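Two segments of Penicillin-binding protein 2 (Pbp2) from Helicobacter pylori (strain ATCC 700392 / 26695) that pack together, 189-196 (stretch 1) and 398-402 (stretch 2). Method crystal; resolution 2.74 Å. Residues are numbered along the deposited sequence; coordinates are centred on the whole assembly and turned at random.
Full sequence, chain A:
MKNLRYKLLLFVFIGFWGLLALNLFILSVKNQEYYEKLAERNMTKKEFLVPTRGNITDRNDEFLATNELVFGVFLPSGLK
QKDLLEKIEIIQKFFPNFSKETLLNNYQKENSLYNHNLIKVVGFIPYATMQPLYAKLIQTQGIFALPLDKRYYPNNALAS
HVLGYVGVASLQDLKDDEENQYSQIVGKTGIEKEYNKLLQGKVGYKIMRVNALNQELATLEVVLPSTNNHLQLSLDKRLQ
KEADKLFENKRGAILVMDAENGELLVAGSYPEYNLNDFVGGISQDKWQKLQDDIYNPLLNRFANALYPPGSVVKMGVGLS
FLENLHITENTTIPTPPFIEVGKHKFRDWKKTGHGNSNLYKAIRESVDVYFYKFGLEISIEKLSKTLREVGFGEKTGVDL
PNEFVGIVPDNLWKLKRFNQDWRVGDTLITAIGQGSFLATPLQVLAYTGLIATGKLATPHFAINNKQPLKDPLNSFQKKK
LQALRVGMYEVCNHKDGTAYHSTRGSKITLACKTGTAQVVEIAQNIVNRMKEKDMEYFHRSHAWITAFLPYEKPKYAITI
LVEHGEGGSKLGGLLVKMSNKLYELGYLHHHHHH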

# COMPACT_ATOMS: atom_id res chain seq x y z
N THR A 189 -16.89 -1.35 4.23
CA THR A 189 -17.69 -2.57 4.11
C THR A 189 -16.89 -3.83 4.27
O THR A 189 -15.67 -3.83 4.15
CB THR A 189 -18.41 -2.65 2.76
OG1 THR A 189 -17.45 -2.60 1.69
CG2 THR A 189 -19.32 -1.49 2.62
N GLY A 190 -17.61 -4.91 4.58
CA GLY A 190 -17.01 -6.23 4.62
C GLY A 190 -15.79 -6.39 5.51
O GLY A 190 -15.71 -5.78 6.59
N ILE A 191 -14.85 -7.21 5.06
CA ILE A 191 -13.66 -7.57 5.83
C ILE A 191 -12.81 -6.35 6.20
O ILE A 191 -12.29 -6.28 7.31
CB ILE A 191 -12.80 -8.61 5.08
CG1 ILE A 191 -13.51 -9.96 5.10
CG2 ILE A 191 -11.41 -8.77 5.66
CD1 ILE A 191 -13.51 -10.67 6.42
N GLU A 192 -12.68 -5.40 5.29
CA GLU A 192 -11.93 -4.18 5.59
C GLU A 192 -12.52 -3.51 6.81
O GLU A 192 -11.80 -2.90 7.59
CB GLU A 192 -11.99 -3.21 4.43
CG GLU A 192 -11.20 -3.62 3.21
CD GLU A 192 -9.72 -3.28 3.30
OE1 GLU A 192 -9.20 -3.18 4.44
OE2 GLU A 192 -9.06 -3.14 2.22
N LYS A 193 -13.83 -3.60 6.95
CA LYS A 193 -14.51 -3.03 8.10
C LYS A 193 -14.45 -3.98 9.29
O LYS A 193 -14.07 -3.59 10.37
CB LYS A 193 -15.95 -2.70 7.77
CG LYS A 193 -16.54 -1.79 8.81
CD LYS A 193 -18.03 -1.69 8.76
CE LYS A 193 -18.51 -1.15 10.10
NZ LYS A 193 -19.93 -0.77 10.03
N GLU A 194 -14.83 -5.24 9.09
CA GLU A 194 -14.90 -6.18 10.20
C GLU A 194 -13.54 -6.27 10.92
O GLU A 194 -13.47 -6.29 12.14
CB GLU A 194 -15.38 -7.56 9.72
CG GLU A 194 -15.56 -8.62 10.82
CD GLU A 194 -16.86 -8.53 11.58
OE1 GLU A 194 -17.76 -7.78 11.18
OE2 GLU A 194 -16.99 -9.24 12.59
N TYR A 195 -12.45 -6.28 10.15
CA TYR A 195 -11.13 -6.45 10.74
C TYR A 195 -10.31 -5.18 10.66
O TYR A 195 -9.08 -5.23 10.49
CB TYR A 195 -10.41 -7.65 10.09
CG TYR A 195 -10.99 -9.00 10.53
CD1 TYR A 195 -11.86 -9.71 9.71
CD2 TYR A 195 -10.68 -9.54 11.78
CE1 TYR A 195 -12.39 -10.91 10.11
CE2 TYR A 195 -11.20 -10.75 12.18
CZ TYR A 195 -12.06 -11.43 11.35
OH TYR A 195 -12.59 -12.64 11.74
N ASN A 196 -10.98 -4.03 10.81
CA ASN A 196 -10.31 -2.73 10.66
C ASN A 196 -9.19 -2.54 11.66
O ASN A 196 -8.07 -2.20 11.29
CB ASN A 196 -11.27 -1.58 10.84
CG ASN A 196 -10.69 -0.27 10.34
OD1 ASN A 196 -10.52 -0.10 9.14
ND2 ASN A 196 -10.37 0.65 11.25
N VAL A 398 -21.15 -15.30 10.76
CA VAL A 398 -20.10 -15.09 9.79
C VAL A 398 -19.34 -13.84 10.20
O VAL A 398 -19.92 -12.95 10.82
CB VAL A 398 -20.69 -15.01 8.36
CG1 VAL A 398 -21.43 -13.70 8.15
CG2 VAL A 398 -19.60 -15.18 7.31
N ASP A 399 -18.05 -13.80 9.90
CA ASP A 399 -17.21 -12.65 10.26
C ASP A 399 -17.28 -11.51 9.22
O ASP A 399 -16.27 -11.11 8.60
CB ASP A 399 -15.77 -13.09 10.58
CG ASP A 399 -15.07 -13.79 9.42
OD1 ASP A 399 -15.74 -14.32 8.51
OD2 ASP A 399 -13.83 -13.81 9.41
N LEU A 400 -18.50 -11.00 9.03
CA LEU A 400 -18.77 -9.78 8.29
C LEU A 400 -19.68 -8.94 9.15
O LEU A 400 -20.23 -9.43 10.14
CB LEU A 400 -19.46 -10.08 6.96
CG LEU A 400 -18.65 -10.76 5.87
CD1 LEU A 400 -19.53 -10.95 4.62
CD2 LEU A 400 -17.43 -9.92 5.56
N PRO A 401 -19.86 -7.65 8.79
CA PRO A 401 -20.86 -6.86 9.50
C PRO A 401 -22.30 -7.16 9.06
O PRO A 401 -22.57 -7.51 7.90
CB PRO A 401 -20.47 -5.42 9.15
CG PRO A 401 -19.19 -5.48 8.37
CD PRO A 401 -19.12 -6.86 7.80
N ASN A 402 -23.21 -7.02 10.02
CA ASN A 402 -24.66 -7.06 9.78
C ASN A 402 -25.14 -8.30 9.05
O ASN A 402 -25.75 -8.16 8.02
CB ASN A 402 -25.11 -5.84 8.97
CG ASN A 402 -25.20 -4.58 9.79
OD1 ASN A 402 -24.20 -3.90 10.06
ND2 ASN A 402 -26.43 -4.22 10.17

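This is a small, mostly van der Waals contact in which one side of a short helix rests on an irregular strip of chain more than two hundred residues away in sequence, with a single hydrogen bond, from Tyr195 to Asp399, joining the two.

The two backbones contribute differently. Stretch 1 is largely helical, and its turn is held by Glu194 N to Gly190 O at 2.7 Å and Tyr195 N to Ile191 O at 2.8 Å. Stretch 2 forms no regular helix or strand; its one internal backbone bond, Leu400 N to Val398 O at 3.0 Å, is weak. No backbone hydrogen bond crosses between them, so the match depends on shape and on side chains. Together they bury 370 Å², a modest patch.

By CA atoms, the two stretches come nearest at Gly190 and Leu400, 5.4 Å apart. Gly190 has a positive phi of 55°, a conformation that by itself favours glycine. Its bare CA meets Leu400 CD2 at 3.8 Å, an ordinary packing distance. A CB here would point away from stretch 2 and would sit 4.1 Å from Leu400 CD2, so the backbone angle, rather than a lack of room on this side, is the clearer reading of the glycine.

Leu400 reaches this spot indirectly. Its CA-to-CB bond points away from stretch 1, yet with chi1 m and chi2 t the end of the side chain comes nearer. Ile191, with both chi1 and chi2 m, also starts away and ends nearer, and the two meet through Ile191 CG1 and Leu400 CD2 at 3.9 Å, a pairing of buried apolar side chains. Ile191 CD1 also packs 3.5 Å from Asp399 O. The lesson is that the direction of CB does not settle which side chains meet; the rotamer can bring an end back to the contact.

Pro401 points toward the helix and offers a compact, apolar ring. Pro401 CG lies 4.0 Å from Lys193 CD, so the lysine contributes the aliphatic part of its extended side chain, while Pro401 CD lies 3.8 Å from Gly190 O.

Glu194 also points toward stretch 2, but its closeness should not be mistaken for bonding. Glu194 OE1 lies 3.0 Å from Leu400 C and 3.2 Å from Pro401 N, and a proline nitrogen within a chain has no hydrogen to give. Leu400 O, 3.1 Å from Glu194 OE1, is another acceptor. The carboxylate therefore packs against the peptide link without a hydrogen bond to it, while Glu194 CG covers Asp399 O at 3.4 Å.

The polar link is made where the helix ends. Tyr195 is the first residue to leave helical phi/psi, and although its CA-to-CB bond runs sideways, its long side chain carries the hydroxyl across. Tyr195 OH donates to Asp399 OD2 at 2.9 Å, with the acceptor at the ring edge, near its plane. Asp399, with chi1 p, points toward stretch 1, and both its carboxylate oxygens are also hydrogen-bonded elsewhere in the structure, giving this buried acid more than one partner.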